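Local coordinates for protein HIRA (Homo sapiens, PDB 5YJE) that works with ASF1A to assemble chromatin independently of replication, and is needed for the cell-cycle repression of histone genes and for senescence-associated heterochromatin foci, at residues 44-49 with 93-98; 74-79 with 89-94; 224-229 with 271-276; 275-280 with 294-299. One frame throughout, in Å; residues are numbered along the deposited sequence.

Contact 1 (44-49 with 93-98); sequences PSPQRA and TSRILT
The loop 44-49 runs past the start of strand 96-101, with Pro44 CA 5.8 Å from Leu97 CA, and no hydrogen bond joins the two segments. Two prolines carry the loop side of the packing, and Leu97 is their main partner. Pro44 lays CB against the backbone of Leu97 and sets CG against CB and CG2 of Thr98, both 4.1 Å away. Leu97 holds CG anti to its carbonyl carbon (chi1 -68°). Its CD2 branch rests on the loop backbone, 3.6 Å from Pro44 O, and also touches Pro46 CG at 4.2 Å. Pro46 CB comes to the edge of the Arg95 guanidinium, near its plane, 3.4 Å from NH1. The other terminal nitrogen, NH2, forms a salt bridge with Glu111. An alanine at Arg95 would probably leave Glu111 without this charged mate and open a gap beside Pro46 CB. The side-chain amide of Asn66 links both segments, bonding Gln47 O and Ile96 N. Leu97 and Thr98 both face Ala109, a classic beta bulge in the first strand of a four-stranded antiparallel sheet. Such consecutive four-stranded sheets are consistent with the beta-propeller relationship of this family.

Contact 2 (74-79 with 89-94); sequences VKLSRL and ETVLTS
Ser77 O takes the N-H of Leu92 at 2.9 Å and also the CA-H of Val91, whose CA lies 3.2 Å away. Ser77 N returns a nearly straight bond of 2.9 Å to Leu92 O, so these two residues form a hydrogen-bonded antiparallel pair. Leu79 and Thr90 form the next such pair, and Arg78 with Val91 is the non-hydrogen-bonded pair between them. This is the body of the beta hairpin made by strands 74-83 and 86-92, the last two strands of a four-stranded antiparallel sheet. On the face of Ser77, Leu79, Thr90 and Leu92, Leu79 and Thr90 lie side by side, pointing the same way, with Leu79 CD2 3.9 Å from Thr90 CG2. Leu79 CB meets Leu92 CD1 at 4.0 Å, and Val108 of the following sheet packs on both leucines. Ser77 OG is held by Glu67 N. Val74 CG1, at the start of strand 74-83, touches CG2 of Thr93, the residue after strand 86-92, at 3.6 Å. On the other face Arg78 NH2 forms a salt bridge with Glu89. The guanidinium and carboxylate planes are 53° apart; the modelled approach to OE2 is doubtfully short. An alanine at Arg78 would probably leave Glu89 without its counter-charge, close to Glu87 and to Glu271 of a neighbouring subunit. That subunit also packs Thr272 on Leu76 and Glu271 on Val91.

Contact 3 (224-229 with 271-276); sequences QCADFR and ETTLAY
Tyr276 CB stands 4.1 Å from Ala226 CB, and from there the side chain reaches out toward Phe228. The torsion chi1 of 171° places CG anti to the backbone N, where it is also close to the Ala226 methyl. The CD2 atom comes nearest to that methyl, at 3.6 Å, and lies 4.0 Å from Phe228 CE1. One atom further out, CE2 leaves alanine and meets Phe228 CE1 at 3.8 Å, with Phe228 CZ close behind. Beyond it CZ and OH run on past the loop, and the hydroxyl reaches Trp296 of helix 290-307. The two aromatic side chains, Tyr276 and Phe228, cross at about a right angle. The Ala226 methyl also lies at the edge of the Phe228 ring, in its plane, so it fills the corner between the rings. The pattern is a loop packed against one side of a long helix, 266-286, within the TUP1-like enhancer of split family region. One turn earlier on the helix, Thr273 provides the polar bond of the contact. Its OG1 accepts the N-H of Asp227 at 2.8 Å, with an angle of 170° at the hydrogen. The same hydroxyl gives its proton to Gln269 O, in the preceding helical turn. OG1 is thus gripped from both the loop and its own helix, which fixes the rotation of the side chain. That sets Thr273 CG2 3.3 Å from Asp227 O and within packing distance of Phe228 CB. Gln269 also donates from NE2 to Cys225 O. Val91 of a neighbouring subunit packs on Ala275.

Contact 4 (275-280 with 294-299); sequences AYLENQ and RHWLLV
Gln280 lies over one face of the Trp296 ring, and this is the tight part of the contact. Its first torsion puts CG anti to the carbonyl carbon; CG lies 3.8 Å from the centroid of the six-membered ring of Trp296, only 6° off the ring normal. This is a CH-pi contact. Gln280 CB sits over the same face, offset toward the rim, 3.6 Å from Trp296 CD2. NE2 comes over the same face, 3.3 Å from Trp296 CZ2, with the amide plane 79° from the ring plane. Gln280 OE1 is hydrogen-bonded to Gln248 NE2, which helps to hold the amide in this turn. Leu277 CD2 approaches the ring at its edge, 3.7 Å from Trp296 CZ3. The same methyl meets Val299 CG1 at 3.7 Å, so one leucine branch fills the space between indole and valine. The outer part, where Tyr276 and Trp296 are both partly exposed, is looser. Tyr276 touches lightly there, with OH 3.8 Å from Trp296 CH2. The opposite indole face is covered near its rim by CD2 of His295, a solvent-exposed residue of the same helix. Leu244 of helix 243-247 also packs on both Gln280 and Trp296. The two segments run antiparallel, with axes 9.2 Å apart and 156° between their directions. They belong to consecutive helices, 266-286 and 290-307, joined by a short turn: an antiparallel helical hairpin.

Overall arrangement
In this C-terminal part of HIRA, which forms a trimer, contacts 1 and 2 lie on one side of the chain's centre and contacts 3 and 4 on the other. Contact 1 is a surface contact, contacts 2 and 3 are partly buried, and contact 4 is buried. The first two share Thr93 and Ser94, where one beta-sheet passes into the next. The last two share helix 266-286, and Phe228 of contact 3 packs on Val299 of contact 4. Backbone hydrogen bonding dominates only contact 2; the others rely on proline, aromatic and aliphatic packing, with one bond in contact 3. Contacts 2 and 3 lie about 42 Å apart at their nearest atoms, yet they meet between subunits.

Contact 1 (44-49 with 93-98)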
# COMPACT_ATOMS: atom_id res chain seq x y z
N PRO B 44 -11.49 22.16 -16.55
CA PRO B 44 -11.15 23.09 -17.64
C PRO B 44 -12.12 22.95 -18.81
O PRO B 44 -12.57 21.84 -19.15
CB PRO B 44 -9.72 22.69 -18.03
CG PRO B 44 -9.20 21.87 -16.86
CD PRO B 44 -10.41 21.18 -16.33
N SER B 45 -12.47 24.09 -19.40
CA SER B 45 -13.38 24.10 -20.54
C SER B 45 -12.68 23.53 -21.78
O SER B 45 -11.48 23.76 -21.98
CB SER B 45 -13.88 25.51 -20.83
OG SER B 45 -14.40 26.11 -19.67
N PRO B 46 -13.40 22.78 -22.62
CA PRO B 46 -12.88 22.45 -23.95
C PRO B 46 -12.57 23.71 -24.74
O PRO B 46 -13.39 24.63 -24.83
CB PRO B 46 -14.02 21.65 -24.59
CG PRO B 46 -14.82 21.12 -23.45
CD PRO B 46 -14.71 22.15 -22.35
N GLN B 47 -11.36 23.77 -25.29
CA GLN B 47 -10.94 24.83 -26.20
C GLN B 47 -10.46 24.23 -27.50
O GLN B 47 -9.93 23.11 -27.53
CB GLN B 47 -9.81 25.66 -25.62
CG GLN B 47 -9.97 26.06 -24.19
CD GLN B 47 -8.75 26.83 -23.74
OE1 GLN B 47 -8.44 27.90 -24.29
NE2 GLN B 47 -8.01 26.28 -22.80
N ARG B 48 -10.63 24.98 -28.60
CA ARG B 48 -10.09 24.52 -29.87
C ARG B 48 -8.57 24.47 -29.83
O ARG B 48 -7.95 23.51 -30.30
CB ARG B 48 -10.57 25.42 -31.02
N ALA B 49 -7.95 25.49 -29.25
CA ALA B 49 -6.50 25.55 -29.14
C ALA B 49 -6.16 26.28 -27.86
O ALA B 49 -6.97 27.05 -27.34
CB ALA B 49 -5.86 26.25 -30.34
N THR B 93 -6.32 10.71 -29.13
CA THR B 93 -7.62 10.42 -29.72
C THR B 93 -8.77 11.06 -28.96
O THR B 93 -9.93 10.72 -29.23
CB THR B 93 -7.85 8.89 -29.81
OG1 THR B 93 -7.77 8.28 -28.52
CG2 THR B 93 -6.82 8.24 -30.73
N SER B 94 -8.50 11.96 -28.01
CA SER B 94 -9.55 12.74 -27.37
C SER B 94 -9.04 14.15 -27.10
O SER B 94 -7.84 14.42 -27.13
CB SER B 94 -10.06 12.09 -26.06
OG SER B 94 -9.00 11.77 -25.21
N ARG B 95 -9.98 15.06 -26.86
CA ARG B 95 -9.62 16.46 -26.63
C ARG B 95 -8.77 16.62 -25.37
O ARG B 95 -9.09 16.07 -24.31
CB ARG B 95 -10.87 17.33 -26.53
CG ARG B 95 -11.81 17.12 -27.70
CD ARG B 95 -12.33 18.43 -28.28
NE ARG B 95 -13.36 19.08 -27.48
CZ ARG B 95 -14.57 18.60 -27.27
NH1 ARG B 95 -15.45 19.28 -26.55
NH2 ARG B 95 -14.91 17.41 -27.77
N ILE B 96 -7.68 17.36 -25.50
CA ILE B 96 -6.84 17.71 -24.36
C ILE B 96 -7.44 18.91 -23.63
O ILE B 96 -7.66 19.97 -24.23
CB ILE B 96 -5.40 17.99 -24.81
CG1 ILE B 96 -4.82 16.74 -25.48
CG2 ILE B 96 -4.54 18.43 -23.61
CD1 ILE B 96 -3.63 16.99 -26.39
N LEU B 97 -7.71 18.73 -22.33
CA LEU B 97 -8.30 19.75 -21.47
C LEU B 97 -7.24 20.58 -20.76
O LEU B 97 -7.34 21.81 -20.71
CB LEU B 97 -9.22 19.09 -20.44
CG LEU B 97 -10.49 18.46 -20.99
CD1 LEU B 97 -11.30 17.71 -19.89
CD2 LEU B 97 -11.32 19.56 -21.67
N THR B 98 -6.21 19.94 -20.20
CA THR B 98 -5.13 20.74 -19.62
C THR B 98 -3.84 19.96 -19.74
O THR B 98 -3.82 18.83 -20.21
CB THR B 98 -5.42 21.16 -18.15
OG1 THR B 98 -4.35 21.98 -17.66
CG2 THR B 98 -5.54 19.96 -17.18

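Contact 2 (74-79 with 89-94)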
# COMPACT_ATOMS: atom_id res chain seq x y z
N VAL B 74 -11.41 8.26 -36.58
CA VAL B 74 -10.88 8.68 -35.28
C VAL B 74 -10.45 10.15 -35.36
O VAL B 74 -9.54 10.50 -36.12
CB VAL B 74 -9.71 7.79 -34.85
CG1 VAL B 74 -9.18 8.23 -33.50
CG2 VAL B 74 -10.13 6.31 -34.84
N LYS B 75 -11.12 10.99 -34.59
CA LYS B 75 -10.74 12.40 -34.45
C LYS B 75 -9.48 12.53 -33.61
O LYS B 75 -9.40 11.99 -32.50
CB LYS B 75 -11.88 13.18 -33.79
CG LYS B 75 -13.14 13.30 -34.63
CD LYS B 75 -14.06 14.39 -34.08
CE LYS B 75 -15.35 13.81 -33.49
NZ LYS B 75 -15.13 13.14 -32.17
N LEU B 76 -8.50 13.29 -34.11
CA LEU B 76 -7.21 13.44 -33.45
C LEU B 76 -7.03 14.86 -32.94
O LEU B 76 -7.47 15.83 -33.56
CB LEU B 76 -6.06 13.12 -34.42
CG LEU B 76 -5.99 11.75 -35.11
CD1 LEU B 76 -4.79 11.72 -36.05
CD2 LEU B 76 -5.93 10.58 -34.14
N SER B 77 -6.36 14.97 -31.80
CA SER B 77 -5.90 16.22 -31.26
C SER B 77 -4.38 16.18 -31.22
O SER B 77 -3.79 15.13 -31.01
CB SER B 77 -6.49 16.46 -29.85
OG SER B 77 -7.90 16.40 -29.86
N ARG B 78 -3.77 17.34 -31.41
CA ARG B 78 -2.32 17.46 -31.45
C ARG B 78 -1.80 18.01 -30.14
O ARG B 78 -2.39 18.94 -29.56
CB ARG B 78 -1.86 18.37 -32.60
CG ARG B 78 -2.17 17.86 -33.97
CD ARG B 78 -1.69 18.84 -35.03
NE ARG B 78 -0.24 18.88 -35.12
CZ ARG B 78 0.45 19.65 -35.96
NH1 ARG B 78 -0.20 20.48 -36.78
NH2 ARG B 78 1.77 19.61 -35.95
N LEU B 79 -0.67 17.47 -29.72
CA LEU B 79 0.13 17.98 -28.62
C LEU B 79 1.52 18.28 -29.16
O LEU B 79 2.16 17.39 -29.74
CB LEU B 79 0.19 16.97 -27.46
CG LEU B 79 1.26 17.16 -26.38
CD1 LEU B 79 1.00 18.46 -25.60
CD2 LEU B 79 1.31 15.93 -25.43
N GLU B 89 6.20 16.47 -31.28
CA GLU B 89 4.75 16.48 -31.27
C GLU B 89 4.22 15.05 -31.32
O GLU B 89 4.97 14.09 -31.46
CB GLU B 89 4.17 17.34 -32.40
CG GLU B 89 4.55 16.95 -33.80
CD GLU B 89 4.02 17.97 -34.81
OE1 GLU B 89 4.44 19.14 -34.75
OE2 GLU B 89 3.15 17.61 -35.66
N THR B 90 2.90 14.93 -31.13
CA THR B 90 2.24 13.64 -31.04
C THR B 90 0.75 13.92 -31.17
O THR B 90 0.32 15.08 -31.14
CB THR B 90 2.57 12.90 -29.72
OG1 THR B 90 2.17 11.54 -29.83
CG2 THR B 90 1.85 13.48 -28.48
N VAL B 91 -0.03 12.85 -31.32
CA VAL B 91 -1.48 12.95 -31.41
C VAL B 91 -2.13 12.10 -30.32
O VAL B 91 -1.57 11.10 -29.84
CB VAL B 91 -2.02 12.53 -32.79
CG1 VAL B 91 -1.55 13.51 -33.85
CG2 VAL B 91 -1.56 11.14 -33.12
N LEU B 92 -3.32 12.52 -29.93
CA LEU B 92 -4.16 11.81 -28.98
C LEU B 92 -5.53 11.66 -29.62
O LEU B 92 -5.87 12.38 -30.56
CB LEU B 92 -4.26 12.56 -27.63
CG LEU B 92 -2.92 12.49 -26.90
CD1 LEU B 92 -2.04 13.68 -27.17
CD2 LEU B 92 -3.08 12.22 -25.40
N THR B 93 -6.32 10.71 -29.13
CA THR B 93 -7.62 10.42 -29.72
C THR B 93 -8.77 11.06 -28.96
O THR B 93 -9.93 10.72 -29.23
CB THR B 93 -7.85 8.89 -29.81
OG1 THR B 93 -7.77 8.28 -28.52
CG2 THR B 93 -6.82 8.24 -30.73
N SER B 94 -8.50 11.96 -28.01
CA SER B 94 -9.55 12.74 -27.37
C SER B 94 -9.04 14.15 -27.10
O SER B 94 -7.84 14.42 -27.13
CB SER B 94 -10.06 12.09 -26.06
OG SER B 94 -9.00 11.77 -25.21

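Contact 3 (224-229 with 271-276)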
# COMPACT_ATOMS: atom_id res chain seq x y z
N GLN B 224 7.29 32.90 17.35
CA GLN B 224 7.63 34.24 17.83
C GLN B 224 8.10 34.23 19.29
O GLN B 224 8.87 35.10 19.71
CB GLN B 224 6.45 35.20 17.64
N CYS B 225 7.67 33.25 20.07
CA CYS B 225 8.06 33.18 21.47
C CYS B 225 9.15 32.14 21.73
O CYS B 225 9.62 32.03 22.86
CB CYS B 225 6.83 32.91 22.33
SG CYS B 225 5.66 34.30 22.29
N ALA B 226 9.57 31.40 20.71
CA ALA B 226 10.65 30.45 20.87
C ALA B 226 11.98 31.18 21.05
O ALA B 226 12.33 32.05 20.25
CB ALA B 226 10.72 29.51 19.66
N ASP B 227 12.72 30.80 22.09
CA ASP B 227 13.99 31.43 22.46
C ASP B 227 15.08 30.37 22.39
O ASP B 227 15.18 29.51 23.27
CB ASP B 227 13.89 32.05 23.85
CG ASP B 227 15.24 32.51 24.40
OD1 ASP B 227 16.18 32.68 23.60
OD2 ASP B 227 15.35 32.72 25.63
N PHE B 228 15.91 30.45 21.35
CA PHE B 228 16.96 29.46 21.12
C PHE B 228 18.04 30.13 20.29
O PHE B 228 17.85 31.24 19.78
CB PHE B 228 16.41 28.20 20.43
CG PHE B 228 15.78 28.48 19.09
CD1 PHE B 228 14.46 28.88 19.00
CD2 PHE B 228 16.53 28.38 17.92
CE1 PHE B 228 13.89 29.18 17.77
CE2 PHE B 228 15.98 28.67 16.69
CZ PHE B 228 14.66 29.07 16.61
N ARG B 229 19.17 29.45 20.15
CA ARG B 229 20.32 29.95 19.38
C ARG B 229 20.43 29.27 18.02
O ARG B 229 20.99 28.17 17.90
CB ARG B 229 21.62 29.75 20.17
N GLU B 271 9.21 25.41 27.36
CA GLU B 271 8.37 24.34 26.83
C GLU B 271 7.83 24.73 25.46
O GLU B 271 7.74 23.89 24.56
CB GLU B 271 7.25 23.99 27.81
CG GLU B 271 7.80 23.49 29.17
CD GLU B 271 6.94 22.45 29.88
OE1 GLU B 271 5.77 22.19 29.48
OE2 GLU B 271 7.45 21.87 30.86
N THR B 272 7.51 26.01 25.27
CA THR B 272 7.10 26.45 23.94
C THR B 272 8.26 26.36 22.96
O THR B 272 8.07 25.96 21.81
CB THR B 272 6.53 27.86 23.97
OG1 THR B 272 7.55 28.77 24.37
CG2 THR B 272 5.35 27.95 24.93
N THR B 273 9.47 26.68 23.41
CA THR B 273 10.63 26.59 22.53
C THR B 273 10.89 25.14 22.11
O THR B 273 11.14 24.86 20.94
CB THR B 273 11.86 27.19 23.22
OG1 THR B 273 11.63 28.59 23.43
CG2 THR B 273 13.11 27.04 22.36
N LEU B 274 10.80 24.21 23.07
CA LEU B 274 10.95 22.79 22.77
C LEU B 274 9.88 22.31 21.79
O LEU B 274 10.19 21.65 20.79
CB LEU B 274 10.88 21.98 24.06
CG LEU B 274 12.10 21.32 24.72
CD1 LEU B 274 11.61 20.22 25.62
CD2 LEU B 274 13.07 20.76 23.74
N ALA B 275 8.62 22.64 22.07
CA ALA B 275 7.52 22.23 21.20
C ALA B 275 7.72 22.78 19.79
O ALA B 275 7.57 22.05 18.81
CB ALA B 275 6.19 22.70 21.77
N TYR B 276 8.11 24.05 19.68
CA TYR B 276 8.37 24.64 18.38
C TYR B 276 9.47 23.91 17.63
O TYR B 276 9.31 23.58 16.45
CB TYR B 276 8.74 26.11 18.54
CG TYR B 276 9.24 26.73 17.24
CD1 TYR B 276 8.36 26.96 16.19
CD2 TYR B 276 10.59 27.04 17.05
CE1 TYR B 276 8.79 27.52 14.99
CE2 TYR B 276 11.03 27.61 15.86
CZ TYR B 276 10.12 27.84 14.83
OH TYR B 276 10.52 28.39 13.64

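Contact 4 (275-280 with 294-299)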
# COMPACT_ATOMS: atom_id res chain seq x y z
N ALA B 275 8.62 22.64 22.07
CA ALA B 275 7.52 22.23 21.20
C ALA B 275 7.72 22.78 19.79
O ALA B 275 7.57 22.05 18.81
CB ALA B 275 6.19 22.70 21.77
N TYR B 276 8.11 24.05 19.68
CA TYR B 276 8.37 24.64 18.38
C TYR B 276 9.47 23.91 17.63
O TYR B 276 9.31 23.58 16.45
CB TYR B 276 8.74 26.11 18.54
CG TYR B 276 9.24 26.73 17.24
CD1 TYR B 276 8.36 26.96 16.19
CD2 TYR B 276 10.59 27.04 17.05
CE1 TYR B 276 8.79 27.52 14.99
CE2 TYR B 276 11.03 27.61 15.86
CZ TYR B 276 10.12 27.84 14.83
OH TYR B 276 10.52 28.39 13.64
N LEU B 277 10.62 23.69 18.28
CA LEU B 277 11.74 23.09 17.56
C LEU B 277 11.45 21.63 17.19
O LEU B 277 11.86 21.17 16.12
CB LEU B 277 13.03 23.20 18.38
CG LEU B 277 13.64 24.61 18.53
CD1 LEU B 277 14.74 24.65 19.58
CD2 LEU B 277 14.17 25.14 17.20
N GLU B 278 10.72 20.92 18.05
CA GLU B 278 10.28 19.57 17.70
C GLU B 278 9.31 19.59 16.52
O GLU B 278 9.37 18.73 15.65
CB GLU B 278 9.66 18.89 18.93
CG GLU B 278 10.68 18.48 19.99
CD GLU B 278 10.06 18.06 21.34
OE1 GLU B 278 10.84 17.80 22.28
OE2 GLU B 278 8.81 17.98 21.47
N ASN B 279 8.41 20.57 16.49
CA ASN B 279 7.52 20.77 15.35
C ASN B 279 8.31 20.99 14.07
O ASN B 279 7.99 20.41 13.03
CB ASN B 279 6.60 21.96 15.61
CG ASN B 279 5.40 21.61 16.48
OD1 ASN B 279 4.96 20.46 16.51
ND2 ASN B 279 4.85 22.61 17.18
N GLN B 280 9.34 21.83 14.11
CA GLN B 280 10.17 22.10 12.94
C GLN B 280 10.87 20.83 12.45
O GLN B 280 10.87 20.54 11.25
CB GLN B 280 11.22 23.17 13.25
CG GLN B 280 10.67 24.56 13.45
CD GLN B 280 9.87 25.03 12.25
OE1 GLN B 280 8.70 24.68 12.11
NE2 GLN B 280 10.50 25.82 11.38
N ARG B 294 18.24 18.16 8.64
CA ARG B 294 19.53 18.22 9.32
C ARG B 294 19.71 19.54 10.05
O ARG B 294 20.16 19.57 11.20
CB ARG B 294 20.65 18.00 8.31
CG ARG B 294 22.04 18.23 8.88
CD ARG B 294 23.14 17.99 7.86
NE ARG B 294 24.41 18.47 8.38
CZ ARG B 294 24.76 19.75 8.39
NH1 ARG B 294 23.94 20.67 7.89
NH2 ARG B 294 25.94 20.11 8.89
N HIS B 295 19.34 20.65 9.41
CA HIS B 295 19.46 21.96 10.04
C HIS B 295 18.67 22.03 11.34
O HIS B 295 19.22 22.38 12.40
CB HIS B 295 18.99 23.04 9.07
CG HIS B 295 18.86 24.38 9.70
ND1 HIS B 295 19.95 25.09 10.17
CD2 HIS B 295 17.77 25.14 9.99
CE1 HIS B 295 19.54 26.23 10.69
NE2 HIS B 295 18.23 26.29 10.59
N TRP B 296 17.38 21.70 11.29
CA TRP B 296 16.55 21.83 12.48
C TRP B 296 16.90 20.80 13.55
O TRP B 296 16.79 21.10 14.75
CB TRP B 296 15.08 21.73 12.09
CG TRP B 296 14.62 22.95 11.43
CD1 TRP B 296 14.31 23.10 10.12
CD2 TRP B 296 14.43 24.23 12.05
NE1 TRP B 296 13.93 24.39 9.88
CE2 TRP B 296 13.99 25.11 11.04
CE3 TRP B 296 14.58 24.72 13.36
CZ2 TRP B 296 13.71 26.44 11.29
CZ3 TRP B 296 14.30 26.03 13.61
CH2 TRP B 296 13.85 26.89 12.58
N LEU B 297 17.32 19.60 13.16
CA LEU B 297 17.79 18.64 14.15
C LEU B 297 19.01 19.19 14.88
O LEU B 297 19.15 19.00 16.09
CB LEU B 297 18.13 17.31 13.49
CG LEU B 297 18.71 16.24 14.44
CD1 LEU B 297 17.65 15.74 15.42
CD2 LEU B 297 19.36 15.07 13.67
N LEU B 298 19.87 19.91 14.16
CA LEU B 298 21.08 20.41 14.80
C LEU B 298 20.79 21.60 15.73
O LEU B 298 21.37 21.69 16.82
CB LEU B 298 22.11 20.82 13.76
CG LEU B 298 22.58 19.51 13.06
CD1 LEU B 298 23.65 19.70 11.96
CD2 LEU B 298 22.94 18.41 14.10
N VAL B 299 19.88 22.49 15.34
CA VAL B 299 19.42 23.53 16.26
C VAL B 299 18.78 22.90 17.49
O VAL B 299 19.05 23.29 18.63
CB VAL B 299 18.45 24.47 15.53
CG1 VAL B 299 17.83 25.43 16.51
CG2 VAL B 299 19.16 25.20 14.38